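Local structure of putative mandelate racemase (Bordetella bronchiseptica, 3OZY) at residues S14-P18 against H334-M338; R22-G26 against I146-L150; V139-S145 against A326-I332; L150-A155 against A182-R186. The protein is of unknown function but, as a magnesium-binding member of the enolase superfamily, probably abstracts a proton next to a carboxylate, perhaps in an acid sugar. Where two conformers were deposited one is given. Numbering follows the deposited sequence.

Contact 1 (S14-P18 against H334-M338); sequences STPIP and HNDLM
Residues 14-18 are extended and run nearly antiparallel to 334-338: the CA 15-to-18 and CA 334-to-337 directions differ by 171°. T15 CA lies 6.3 Å from D336 CA, and I17 CA 6.5 Å from H334 CA. H334 and N335 are extended as well, but the chain then bends into helical phi/psi at D336-M338. An Asx turn fixes the bend, with L337 N donating to N335 OD1 at 2.9 Å. No direct hydrogen bond crosses; two waters bridge the segments. One joins T15 OG1 (2.7 Å), P16 O (2.9 Å) and D336 N (2.9 Å); another joins P16 O (2.7 Å), D336 OD2 (2.6 Å) and H334 NE2 (2.8 Å). H334, in the t rotamer with chi2 102°, offers a ring face to P18: CD sits 3.5 Å from the centroid, 9° off the normal, a CH-pi contact. T15 (p) packs CG2 on L337 CD2 (3.7 Å) and CB on D336 CB (3.8 Å), while its OG1 also bonds R33 O. This hydrated seam joins an outermost strand of the N-terminal domain to the loop after barrel strand 328-331; F369 of helix 367-372 touches both T15 and L337, and strand 32-42 flanks them through R33 and M35.

Contact 2 (R22-G26 against I146-L150); sequences RVESG and IYWDL. With ACY (acetic acid), chain I; ACY (acetic acid), chain H.
V23 sets its CG2 methyl over one face of the Y147 ring (chi1 -82°, chi2 72°), 3.4 Å from the centroid and 8° off the normal, a CH-pi contact. CA atoms pair V23 with Y147 at 6.1 Å and E24 with W148 at 5.8 Å. One direct hydrogen bond crosses, W148 N to E24 O at 3.3 Å. W148 (m) spreads its indole along the backbone of 25-26: S25 CA stands 4.0 Å from its five-membered-ring centroid, 21° off the normal, and G26 N is 3.3 Å from W148 CZ2. Over the opposite indole face lies O of an acetic acid whose OXT accepts from D149 N (2.9 Å). D149 has positive phi (73°). E24 OE1 lies 4.5 Å from D149 OD2, but R176 forms a salt bridge with D149, H385 bonds E24, and two waters mediate: one links E24 N (2.9 Å) to D149 OD2 (2.8 Å), the other E24 OE1 (2.7 Å) to D149 OD1 (2.8 Å). Segment 22-26 covers the loop after barrel strand 139-146, as a capping-domain loop does in this superfamily. The Y147 side chain is about 7 Å from a magnesium ion. S25 OG (2.7 Å to O) and Y147 OH (2.5 Å to OXT) donate to another acetic acid; lysines K30 and K173 alongside also bond acetic acid. Though probably from the crystallisation liquor, it is consistent with a carboxylate-binding spot.

Contact 3 (V139-S145 against A326-I332); sequences VRAYASS and AMFEWDI
Strands 139-145 and 328-331 close the barrel of the enolase superfamily, its first strand pairing in parallel with its last. Their axes approach to 4.6 Å at 43°, with signed crossing angle -43°. The register is A141-F328, Y142-E329, A143-W330 and S144-D331. Five backbone bonds hold it: F328 N to R140 O (2.9 Å), Y142 N to F328 O (2.8 Å), W330 N to Y142 O (3.0 Å), S144 N to W330 O (2.9 Å) and I332 N to S144 O (2.9 Å).

On one face small residues of 139-145 sit beside large ones of 328-331: next to A141 and A143, the bulky F328 and W330 (both t) lean outward against helix 309-321. V139 CG1 fills the notch between A326 CB (3.8 Å) and F328 CB (3.5 Å), and I332 CG1 reaches A143 CB at 3.9 Å. On the other face, which lines the barrel interior, the Y142 ring (p, chi2 85°) folds over the partner strand: E329 CA lies 3.7 Å from its centroid, 24° off the normal. M327 fills the space beside the ring, CG 3.7 Å from Y142 CD2, its SD 4.9 Å from the centroid in an oblique Met-aromatic contact. K171 binds both Y142 OH and E329 OE2; the E329 side chain is about 5 Å from a magnesium ion. A cis peptide precedes S145, and S144 OG (t) donates to E329 OE2 at 2.7 Å.

Contact 4 (L150-A155 against A182-R186); sequences LTPDQA and AANLR
A capping box opens helix 152-164, which follows the first barrel strand, and this helix start packs on the neighbouring outer helix 178-192. Along the first segment, L150 is extended (phi/psi -120/151), and its O is joined to N184 through a water, 2.8 Å from L150 O and 2.7 Å from N184 OD1. T151 is the N-cap, with chi1 in p: Q154 N donates to T151 OG1 at 3.2 Å, and T151 N donates back to Q154 OE1 at 3.0 Å (172°). The first helical turn is confirmed by A155 N to T151 O at 2.9 Å. P152 (-61/-43) makes the closest approach, its CA only 4.0 Å from N184 CA. Its CG meets A183 CB at 3.7 Å and its CB lies 3.6 Å from A183 O. N184, with chi1 in m, places OD1 3.1 Å from P152 CA. P152 N is also 3.2 Å from N184 OD1 but has no hydrogen, so no bond forms; N184 OD1 accepts from the water instead. The CA-CB bond of A155 points toward the neighbour. The 204 Å² buried is small: P152 and N184 form the nearest CA pair, with the small A155 and A183 packed beside them and no direct hydrogen bond across. On the far side of helix 178-192, L185 reaches I198 and V200 of strand 197-201. A155 CB packs on N184 CB at 3.9 Å.

Contact 1 opens at 14-18 and closes last, at 334-338, so the other three fall within its span; it joins the N-terminal domain to the barrel. Contact 2 brings 22-26 of the same N-terminal domain to 146-150, the loop after barrel strand 139-146, closing after contact 3 has begun at 139-145, so these two cross. Contact 3 ends at 326-332, sealing the barrel and enclosing contact 4, whose 150-155 to 182-186 loop ties adjacent outer helices. Contacts 2 and 4 lie in series, sharing L150, and I146 CD1 touches A155 O at 3.9 Å. Contact 1 meets contact 2 through I17 CG2 and R22 N (3.8 Å), and contact 3 through M338 CE and W330 NE1 (3.4 Å).

Contact 1 (S14-P18 against H334-M338)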
loop_
_atom_site.group_PDB
_atom_site.type_symbol
_atom_site.label_atom_id
_atom_site.label_comp_id
_atom_site.label_asym_id
_atom_site.label_seq_id
_atom_site.Cartn_x
_atom_site.Cartn_y
_atom_site.Cartn_z
ATOM N N SER A 14 9.917 8.636 -20.301
ATOM C CA SER A 14 8.609 9.103 -20.727
ATOM C C SER A 14 8.521 9.112 -22.247
ATOM O O SER A 14 9.481 9.480 -22.933
ATOM C CB SER A 14 8.312 10.492 -20.162
ATOM O OG SER A 14 6.952 10.843 -20.379
ATOM N N THR A 15 7.376 8.679 -22.768
ATOM C CA THR A 15 7.123 8.713 -24.209
ATOM C C THR A 15 5.775 9.378 -24.463
ATOM O O THR A 15 4.826 9.184 -23.704
ATOM C CB THR A 15 7.148 7.301 -24.842
ATOM O OG1 THR A 15 6.080 6.502 -24.306
ATOM C CG2 THR A 15 8.472 6.609 -24.573
ATOM N N PRO A 16 5.676 10.171 -25.538
ATOM C CA PRO A 16 4.458 10.957 -25.753
ATOM C C PRO A 16 3.330 10.156 -26.397
ATOM O O PRO A 16 3.548 9.065 -26.925
ATOM C CB PRO A 16 4.931 12.075 -26.689
ATOM C CG PRO A 16 6.075 11.478 -27.439
ATOM C CD PRO A 16 6.753 10.521 -26.483
ATOM N N ILE A 17 2.128 10.708 -26.332
ATOM C CA ILE A 17 0.956 10.126 -26.974
ATOM C C ILE A 17 0.295 11.234 -27.787
ATOM O O ILE A 17 -0.016 12.281 -27.240
ATOM C CB ILE A 17 -0.084 9.606 -25.942
ATOM C CG1 ILE A 17 0.539 8.610 -24.950
ATOM C CG2 ILE A 17 -1.262 8.959 -26.676
ATOM C CD1 ILE A 17 -0.415 8.225 -23.789
ATOM N N PRO A 18 0.083 11.016 -29.098
ATOM C CA PRO A 18 -0.647 12.040 -29.856
ATOM C C PRO A 18 -1.989 12.317 -29.193
ATOM O O PRO A 18 -2.638 11.377 -28.730
ATOM C CB PRO A 18 -0.834 11.384 -31.229
ATOM C CG PRO A 18 0.333 10.456 -31.353
ATOM C CD PRO A 18 0.521 9.900 -29.955
ATOM N N HIS A 334 -1.542 3.279 -28.259
ATOM C CA HIS A 334 -0.305 3.934 -28.664
ATOM C C HIS A 334 0.713 3.941 -27.528
ATOM O O HIS A 334 0.491 4.571 -26.502
ATOM C CB HIS A 334 -0.574 5.370 -29.105
ATOM C CG HIS A 334 0.650 6.053 -29.612
ATOM N ND1 HIS A 334 0.897 6.231 -30.956
ATOM C CD2 HIS A 334 1.727 6.546 -28.959
ATOM C CE1 HIS A 334 2.065 6.831 -31.106
ATOM N NE2 HIS A 334 2.587 7.035 -29.909
ATOM N N ASN A 335 1.838 3.268 -27.727
ATOM C CA ASN A 335 2.803 3.105 -26.647
ATOM C C ASN A 335 4.184 2.759 -27.179
ATOM O O ASN A 335 4.457 1.612 -27.523
ATOM C CB ASN A 335 2.312 2.010 -25.689
ATOM C CG ASN A 335 3.159 1.897 -24.450
ATOM O OD1 ASN A 335 4.208 2.531 -24.333
ATOM N ND2 ASN A 335 2.708 1.076 -23.502
ATOM N N ASP A 336 5.058 3.761 -27.242
ATOM C CA ASP A 336 6.418 3.535 -27.721
ATOM C C ASP A 336 7.180 2.526 -26.865
ATOM O O ASP A 336 8.127 1.899 -27.337
ATOM C CB ASP A 336 7.212 4.840 -27.781
ATOM C CG ASP A 336 6.700 5.797 -28.836
ATOM O OD1 ASP A 336 6.021 5.350 -29.792
ATOM O OD2 ASP A 336 7.003 7.003 -28.691
ATOM N N LEU A 337 6.778 2.368 -25.606
ATOM C CA LEU A 337 7.433 1.391 -24.742
ATOM C C LEU A 337 7.092 -0.052 -25.118
ATOM O O LEU A 337 7.741 -0.992 -24.643
ATOM C CB LEU A 337 7.115 1.666 -23.272
ATOM C CG LEU A 337 7.474 3.072 -22.794
ATOM C CD1 LEU A 337 6.942 3.271 -21.382
ATOM C CD2 LEU A 337 8.979 3.347 -22.872
ATOM N N MET A 338 6.091 -0.220 -25.985
ATOM C CA MET A 338 5.725 -1.536 -26.512
ATOM C C MET A 338 6.395 -1.847 -27.847
ATOM O O MET A 338 6.367 -2.989 -28.310
ATOM C CB MET A 338 4.212 -1.642 -26.704
ATOM C CG MET A 338 3.437 -1.821 -25.410
ATOM S SD MET A 338 3.761 -3.397 -24.591
ATOM C CE MET A 338 3.007 -4.525 -25.765
HETATM O O HOH W 1 4.160 6.314 -26.245
HETATM O O HOH W 2 4.920 8.446 -29.226
#

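Contact 2 (R22-G26 against I146-L150)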
loop_
_atom_site.group_PDB
_atom_site.type_symbol
_atom_site.label_atom_id
_atom_site.label_comp_id
_atom_site.label_asym_id
_atom_site.label_seq_id
_atom_site.Cartn_x
_atom_site.Cartn_y
_atom_site.Cartn_z
ATOM N N ARG A 22 -4.950 9.536 -27.147
ATOM C CA ARG A 22 -5.149 9.386 -25.713
ATOM C C ARG A 22 -6.438 8.616 -25.527
ATOM O O ARG A 22 -7.420 8.835 -26.250
ATOM C CB ARG A 22 -5.298 10.739 -25.037
ATOM C CG ARG A 22 -4.092 11.621 -25.096
ATOM C CD ARG A 22 -4.506 12.987 -24.613
ATOM N NE ARG A 22 -3.357 13.817 -24.312
ATOM C CZ ARG A 22 -3.445 15.026 -23.777
ATOM N NH1 ARG A 22 -2.334 15.703 -23.518
ATOM N NH2 ARG A 22 -4.639 15.550 -23.504
ATOM N N VAL A 23 -6.446 7.706 -24.558
ATOM C CA VAL A 23 -7.673 6.996 -24.218
ATOM C C VAL A 23 -7.980 7.179 -22.737
ATOM O O VAL A 23 -7.078 7.473 -21.942
ATOM C CB VAL A 23 -7.602 5.491 -24.577
ATOM C CG1 VAL A 23 -7.545 5.297 -26.100
ATOM C CG2 VAL A 23 -6.428 4.807 -23.881
ATOM N N GLU A 24 -9.256 7.045 -22.383
ATOM C CA GLU A 24 -9.683 7.190 -20.999
ATOM C C GLU A 24 -10.448 5.957 -20.538
ATOM O O GLU A 24 -11.250 5.387 -21.281
ATOM C CB GLU A 24 -10.565 8.438 -20.828
ATOM C CG GLU A 24 -10.854 8.786 -19.360
ATOM C CD GLU A 24 -11.496 10.162 -19.174
ATOM O OE1 GLU A 24 -11.685 10.886 -20.168
ATOM O OE2 GLU A 24 -11.804 10.521 -18.018
ATOM N N SER A 25 -10.173 5.572 -19.291
ATOM C CA SER A 25 -10.910 4.545 -18.570
ATOM C C SER A 25 -11.100 5.060 -17.153
ATOM O O SER A 25 -10.749 6.201 -16.837
ATOM C CB SER A 25 -10.110 3.251 -18.523
ATOM O OG SER A 25 -8.943 3.414 -17.731
ATOM N N GLY A 26 -11.617 4.211 -16.276
ATOM C CA GLY A 26 -11.756 4.604 -14.885
ATOM C C GLY A 26 -10.438 4.991 -14.232
ATOM O O GLY A 26 -10.437 5.679 -13.208
ATOM N N ILE A 146 -10.360 -1.733 -25.980
ATOM C CA ILE A 146 -11.259 -0.757 -26.595
ATOM C C ILE A 146 -11.730 0.135 -25.449
ATOM O O ILE A 146 -12.283 -0.363 -24.459
ATOM C CB ILE A 146 -12.442 -1.476 -27.257
ATOM C CG1 ILE A 146 -11.921 -2.398 -28.364
ATOM C CG2 ILE A 146 -13.457 -0.468 -27.797
ATOM C CD1 ILE A 146 -12.936 -3.393 -28.892
ATOM N N TYR A 147 -11.457 1.434 -25.539
ATOM C CA TYR A 147 -11.662 2.346 -24.415
ATOM C C TYR A 147 -13.009 3.078 -24.462
ATOM O O TYR A 147 -13.864 2.778 -25.304
ATOM C CB TYR A 147 -10.468 3.317 -24.283
ATOM C CG TYR A 147 -9.299 2.696 -23.529
ATOM C CD1 TYR A 147 -8.511 1.712 -24.113
ATOM C CD2 TYR A 147 -8.999 3.079 -22.224
ATOM C CE1 TYR A 147 -7.448 1.120 -23.423
ATOM C CE2 TYR A 147 -7.939 2.495 -21.529
ATOM C CZ TYR A 147 -7.170 1.519 -22.134
ATOM O OH TYR A 147 -6.118 0.935 -21.452
ATOM N N TRP A 148 -13.207 4.012 -23.537
ATOM C CA TRP A 148 -14.408 4.833 -23.496
ATOM C C TRP A 148 -14.496 5.738 -24.728
ATOM O O TRP A 148 -13.615 5.725 -25.585
ATOM C CB TRP A 148 -14.390 5.710 -22.245
ATOM C CG TRP A 148 -14.553 4.978 -20.932
ATOM C CD1 TRP A 148 -14.809 3.648 -20.737
ATOM C CD2 TRP A 148 -14.492 5.572 -19.642
ATOM N NE1 TRP A 148 -14.891 3.380 -19.383
ATOM C CE2 TRP A 148 -14.701 4.550 -18.692
ATOM C CE3 TRP A 148 -14.267 6.877 -19.194
ATOM C CZ2 TRP A 148 -14.707 4.796 -17.321
ATOM C CZ3 TRP A 148 -14.264 7.121 -17.835
ATOM C CH2 TRP A 148 -14.489 6.088 -16.912
ATOM N N ASP A 149 -15.570 6.520 -24.802
ATOM C CA ASP A 149 -15.727 7.557 -25.829
ATOM C C ASP A 149 -16.017 7.021 -27.233
ATOM O O ASP A 149 -15.700 7.676 -28.227
ATOM C CB ASP A 149 -14.504 8.487 -25.849
ATOM C CG ASP A 149 -14.205 9.078 -24.481
ATOM O OD1 ASP A 149 -15.055 9.812 -23.947
ATOM O OD2 ASP A 149 -13.123 8.789 -23.926
ATOM N N LEU A 150 -16.631 5.845 -27.319
ATOM C CA LEU A 150 -17.029 5.281 -28.606
ATOM C C LEU A 150 -18.531 5.068 -28.675
ATOM O O LEU A 150 -19.181 4.831 -27.656
ATOM C CB LEU A 150 -16.346 3.931 -28.829
ATOM C CG LEU A 150 -14.819 3.927 -28.821
ATOM C CD1 LEU A 150 -14.320 2.534 -29.094
ATOM C CD2 LEU A 150 -14.254 4.890 -29.858
HETATM C C ACY I . -6.069 1.528 -17.903
HETATM O O ACY I . -7.278 1.337 -17.684
HETATM O OXT ACY I . -5.566 1.518 -19.047
HETATM C CH3 ACY I . -5.153 1.803 -16.747
HETATM C C ACY H . -18.464 5.851 -22.479
HETATM O O ACY H . -18.544 6.032 -21.243
HETATM O OXT ACY H . -18.013 6.713 -23.263
HETATM C CH3 ACY H . -18.940 4.545 -23.047
HETATM O O HOH W 3 -11.075 7.072 -24.665
HETATM O O HOH W 4 -13.917 10.934 -21.665
#

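Contact 3 (V139-S145 against A326-I332)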
loop_
_atom_site.group_PDB
_atom_site.type_symbol
_atom_site.label_atom_id
_atom_site.label_comp_id
_atom_site.label_asym_id
_atom_site.label_seq_id
_atom_site.Cartn_x
_atom_site.Cartn_y
_atom_site.Cartn_z
ATOM N N VAL A 139 0.827 -18.856 -26.754
ATOM C CA VAL A 139 -0.063 -18.335 -25.729
ATOM C C VAL A 139 -1.149 -17.449 -26.351
ATOM O O VAL A 139 -0.842 -16.463 -27.017
ATOM C CB VAL A 139 0.761 -17.518 -24.705
ATOM C CG1 VAL A 139 -0.144 -16.751 -23.741
ATOM C CG2 VAL A 139 1.723 -18.431 -23.949
ATOM N N ARG A 140 -2.412 -17.800 -26.133
ATOM C CA ARG A 140 -3.511 -17.002 -26.672
ATOM C C ARG A 140 -3.562 -15.611 -26.040
ATOM O O ARG A 140 -3.616 -15.482 -24.807
ATOM C CB ARG A 140 -4.844 -17.713 -26.458
ATOM C CG ARG A 140 -6.008 -16.952 -27.054
ATOM C CD ARG A 140 -7.308 -17.403 -26.448
ATOM N NE ARG A 140 -8.441 -17.040 -27.289
ATOM C CZ ARG A 140 -9.682 -17.422 -27.046
ATOM N NH1 ARG A 140 -9.934 -18.177 -25.982
ATOM N NH2 ARG A 140 -10.668 -17.059 -27.859
ATOM N N ALA A 141 -3.539 -14.582 -26.885
ATOM C CA ALA A 141 -3.522 -13.190 -26.433
ATOM C C ALA A 141 -4.864 -12.505 -26.647
ATOM O O ALA A 141 -5.690 -12.943 -27.464
ATOM C CB ALA A 141 -2.427 -12.405 -27.155
ATOM N N TYR A 142 -5.088 -11.425 -25.916
ATOM C CA TYR A 142 -6.233 -10.575 -26.169
ATOM C C TYR A 142 -5.788 -9.140 -26.349
ATOM O O TYR A 142 -4.804 -8.704 -25.750
ATOM C CB TYR A 142 -7.291 -10.694 -25.070
ATOM C CG TYR A 142 -7.007 -10.040 -23.722
ATOM C CD1 TYR A 142 -7.294 -8.693 -23.502
ATOM C CD2 TYR A 142 -6.543 -10.795 -22.641
ATOM C CE1 TYR A 142 -7.098 -8.108 -22.254
ATOM C CE2 TYR A 142 -6.331 -10.216 -21.395
ATOM C CZ TYR A 142 -6.613 -8.875 -21.205
ATOM O OH TYR A 142 -6.432 -8.274 -19.965
ATOM N N ALA A 143 -6.538 -8.404 -27.164
ATOM C CA ALA A 143 -6.228 -7.013 -27.459
ATOM C C ALA A 143 -6.746 -6.135 -26.330
ATOM O O ALA A 143 -7.949 -6.105 -26.059
ATOM C CB ALA A 143 -6.864 -6.603 -28.794
ATOM N N SER A 144 -5.832 -5.412 -25.690
ATOM C CA SER A 144 -6.160 -4.590 -24.541
ATOM C C SER A 144 -5.905 -3.116 -24.877
ATOM O O SER A 144 -4.751 -2.749 -25.080
ATOM C CB SER A 144 -5.265 -5.023 -23.374
ATOM O OG SER A 144 -5.574 -4.306 -22.195
ATOM N N SER A 145 -6.929 -2.258 -24.969
ATOM C CA SER A 145 -8.361 -2.552 -24.896
ATOM C C SER A 145 -9.060 -1.542 -25.801
ATOM O O SER A 145 -8.432 -0.613 -26.306
ATOM C CB SER A 145 -8.898 -2.319 -23.480
ATOM O OG SER A 145 -8.407 -3.276 -22.558
ATOM N N ALA A 326 -4.840 -19.822 -21.257
ATOM C CA ALA A 326 -4.214 -18.568 -21.662
ATOM C C ALA A 326 -5.236 -17.502 -22.045
ATOM O O ALA A 326 -6.146 -17.765 -22.832
ATOM C CB ALA A 326 -3.258 -18.811 -22.825
ATOM N N MET A 327 -5.077 -16.309 -21.488
ATOM C CA MET A 327 -5.870 -15.155 -21.894
ATOM C C MET A 327 -4.961 -13.963 -21.631
ATOM O O MET A 327 -5.112 -13.235 -20.643
ATOM C CB MET A 327 -7.181 -15.079 -21.102
ATOM C CG MET A 327 -8.144 -13.973 -21.562
ATOM S SD MET A 327 -8.540 -13.991 -23.328
ATOM C CE MET A 327 -9.628 -15.412 -23.399
ATOM N N PHE A 328 -3.978 -13.812 -22.513
ATOM C CA PHE A 328 -2.797 -13.012 -22.225
ATOM C C PHE A 328 -2.945 -11.574 -22.692
ATOM O O PHE A 328 -3.095 -11.309 -23.885
ATOM C CB PHE A 328 -1.551 -13.625 -22.869
ATOM C CG PHE A 328 -0.299 -12.903 -22.498
ATOM C CD1 PHE A 328 0.239 -13.067 -21.235
ATOM C CD2 PHE A 328 0.310 -12.018 -23.373
ATOM C CE1 PHE A 328 1.376 -12.389 -20.850
ATOM C CE2 PHE A 328 1.453 -11.335 -22.994
ATOM C CZ PHE A 328 1.985 -11.520 -21.730
ATOM N N GLU A 329 -2.878 -10.637 -21.746
ATOM C CA GLU A 329 -3.106 -9.225 -22.046
ATOM C C GLU A 329 -2.012 -8.625 -22.930
ATOM O O GLU A 329 -0.829 -8.688 -22.599
ATOM C CB GLU A 329 -3.231 -8.417 -20.749
ATOM C CG GLU A 329 -3.531 -6.951 -21.002
ATOM C CD GLU A 329 -3.910 -6.184 -19.750
ATOM O OE1 GLU A 329 -3.384 -6.484 -18.650
ATOM O OE2 GLU A 329 -4.732 -5.248 -19.861
ATOM N N TRP A 330 -2.424 -8.030 -24.051
ATOM C CA TRP A 330 -1.491 -7.350 -24.944
ATOM C C TRP A 330 -1.970 -5.936 -25.272
ATOM O O TRP A 330 -2.935 -5.753 -26.013
ATOM C CB TRP A 330 -1.251 -8.148 -26.240
ATOM C CG TRP A 330 -0.024 -7.642 -26.937
ATOM C CD1 TRP A 330 0.090 -6.484 -27.651
ATOM C CD2 TRP A 330 1.277 -8.245 -26.931
ATOM N NE1 TRP A 330 1.386 -6.329 -28.089
ATOM C CE2 TRP A 330 2.130 -7.402 -27.672
ATOM C CE3 TRP A 330 1.799 -9.424 -26.389
ATOM C CZ2 TRP A 330 3.482 -7.695 -27.873
ATOM C CZ3 TRP A 330 3.135 -9.719 -26.594
ATOM C CH2 TRP A 330 3.964 -8.853 -27.325
ATOM N N ASP A 331 -1.269 -4.949 -24.725
ATOM C CA ASP A 331 -1.548 -3.524 -24.936
ATOM C C ASP A 331 -1.464 -3.170 -26.418
ATOM O O ASP A 331 -0.382 -3.257 -27.013
ATOM C CB ASP A 331 -0.480 -2.737 -24.152
ATOM C CG ASP A 331 -0.621 -1.218 -24.224
ATOM O OD1 ASP A 331 -1.447 -0.674 -24.983
ATOM O OD2 ASP A 331 0.142 -0.558 -23.476
ATOM N N ILE A 332 -2.594 -2.756 -27.002
ATOM C CA ILE A 332 -2.627 -2.343 -28.414
ATOM C C ILE A 332 -2.806 -0.839 -28.590
ATOM O O ILE A 332 -2.989 -0.352 -29.715
ATOM C CB ILE A 332 -3.681 -3.127 -29.256
ATOM C CG1 ILE A 332 -5.092 -3.108 -28.630
ATOM C CG2 ILE A 332 -3.212 -4.558 -29.458
ATOM C CD1 ILE A 332 -5.687 -1.739 -28.364
#

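Contact 4 (L150-A155 against A182-R186)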
loop_
_atom_site.group_PDB
_atom_site.type_symbol
_atom_site.label_atom_id
_atom_site.label_comp_id
_atom_site.label_asym_id
_atom_site.label_seq_id
_atom_site.Cartn_x
_atom_site.Cartn_y
_atom_site.Cartn_z
ATOM N N LEU A 150 -16.631 5.845 -27.319
ATOM C CA LEU A 150 -17.029 5.281 -28.606
ATOM C C LEU A 150 -18.531 5.068 -28.675
ATOM O O LEU A 150 -19.181 4.831 -27.656
ATOM C CB LEU A 150 -16.346 3.931 -28.829
ATOM C CG LEU A 150 -14.819 3.927 -28.821
ATOM C CD1 LEU A 150 -14.320 2.534 -29.094
ATOM C CD2 LEU A 150 -14.254 4.890 -29.858
ATOM N N THR A 151 -19.082 5.133 -29.883
ATOM C CA THR A 151 -20.454 4.699 -30.134
ATOM C C THR A 151 -20.470 3.179 -30.296
ATOM O O THR A 151 -19.425 2.562 -30.458
ATOM C CB THR A 151 -20.975 5.286 -31.437
ATOM O OG1 THR A 151 -20.192 4.765 -32.515
ATOM C CG2 THR A 151 -20.892 6.805 -31.416
ATOM N N PRO A 152 -21.662 2.567 -30.297
ATOM C CA PRO A 152 -21.676 1.107 -30.464
ATOM C C PRO A 152 -21.071 0.629 -31.789
ATOM O O PRO A 152 -20.315 -0.346 -31.812
ATOM C CB PRO A 152 -23.167 0.755 -30.355
ATOM C CG PRO A 152 -23.729 1.853 -29.471
ATOM C CD PRO A 152 -22.975 3.100 -29.890
ATOM N N ASP A 153 -21.395 1.300 -32.893
ATOM C CA ASP A 153 -20.825 0.901 -34.176
ATOM C C ASP A 153 -19.311 1.038 -34.177
ATOM O O ASP A 153 -18.615 0.225 -34.772
ATOM C CB ASP A 153 -21.408 1.724 -35.330
ATOM C CG ASP A 153 -22.840 1.344 -35.655
ATOM O OD1 ASP A 153 -23.272 0.229 -35.282
ATOM O OD2 ASP A 153 -23.528 2.168 -36.296
ATOM N N GLN A 154 -18.810 2.084 -33.525
ATOM C CA GLN A 154 -17.368 2.302 -33.444
ATOM C C GLN A 154 -16.679 1.238 -32.591
ATOM O O GLN A 154 -15.597 0.774 -32.929
ATOM C CB GLN A 154 -17.071 3.696 -32.896
ATOM C CG GLN A 154 -17.498 4.806 -33.848
ATOM C CD GLN A 154 -17.588 6.145 -33.168
ATOM O OE1 GLN A 154 -17.240 6.286 -31.996
ATOM N NE2 GLN A 154 -18.059 7.157 -33.901
ATOM N N ALA A 155 -17.308 0.858 -31.483
ATOM C CA ALA A 155 -16.764 -0.202 -30.636
ATOM C C ALA A 155 -16.714 -1.512 -31.419
ATOM O O ALA A 155 -15.727 -2.247 -31.374
ATOM C CB ALA A 155 -17.596 -0.356 -29.359
ATOM N N ALA A 182 -23.506 -1.192 -22.388
ATOM C CA ALA A 182 -24.332 -2.311 -22.824
ATOM C C ALA A 182 -24.562 -2.279 -24.326
ATOM O O ALA A 182 -24.492 -3.305 -24.998
ATOM C CB ALA A 182 -25.671 -2.322 -22.082
ATOM N N ALA A 183 -24.840 -1.094 -24.858
ATOM C CA ALA A 183 -25.086 -0.978 -26.290
ATOM C C ALA A 183 -23.825 -1.335 -27.075
ATOM O O ALA A 183 -23.893 -1.999 -28.105
ATOM C CB ALA A 183 -25.568 0.422 -26.641
ATOM N N ASN A 184 -22.669 -0.907 -26.572
ATOM C CA ASN A 184 -21.396 -1.239 -27.205
ATOM C C ASN A 184 -21.177 -2.746 -27.244
ATOM O O ASN A 184 -20.817 -3.317 -28.273
ATOM C CB ASN A 184 -20.236 -0.569 -26.471
ATOM C CG ASN A 184 -20.213 0.924 -26.661
ATOM O OD1 ASN A 184 -21.013 1.484 -27.409
ATOM N ND2 ASN A 184 -19.269 1.586 -25.992
ATOM N N LEU A 185 -21.390 -3.399 -26.104
ATOM C CA LEU A 185 -21.211 -4.847 -26.017
ATOM C C LEU A 185 -22.146 -5.601 -26.945
ATOM O O LEU A 185 -21.742 -6.554 -27.609
ATOM C CB LEU A 185 -21.435 -5.334 -24.588
ATOM C CG LEU A 185 -20.290 -5.119 -23.611
ATOM C CD1 LEU A 185 -20.779 -5.429 -22.213
ATOM C CD2 LEU A 185 -19.094 -5.990 -23.978
ATOM N N ARG A 186 -23.406 -5.183 -26.983
ATOM C CA ARG A 186 -24.360 -5.848 -27.855
ATOM C C ARG A 186 -23.929 -5.719 -29.320
ATOM O O ARG A 186 -23.995 -6.680 -30.074
ATOM C CB ARG A 186 -25.786 -5.326 -27.641
ATOM C CG ARG A 186 -26.367 -5.693 -26.278
ATOM C CD ARG A 186 -27.847 -5.367 -26.200
ATOM N NE ARG A 186 -28.307 -5.205 -24.824
ATOM C CZ ARG A 186 -28.464 -4.022 -24.232
ATOM N NH1 ARG A 186 -28.195 -2.904 -24.899
ATOM N NH2 ARG A 186 -28.885 -3.954 -22.980
HETATM O O HOH W 5 -21.661 4.006 -26.679
#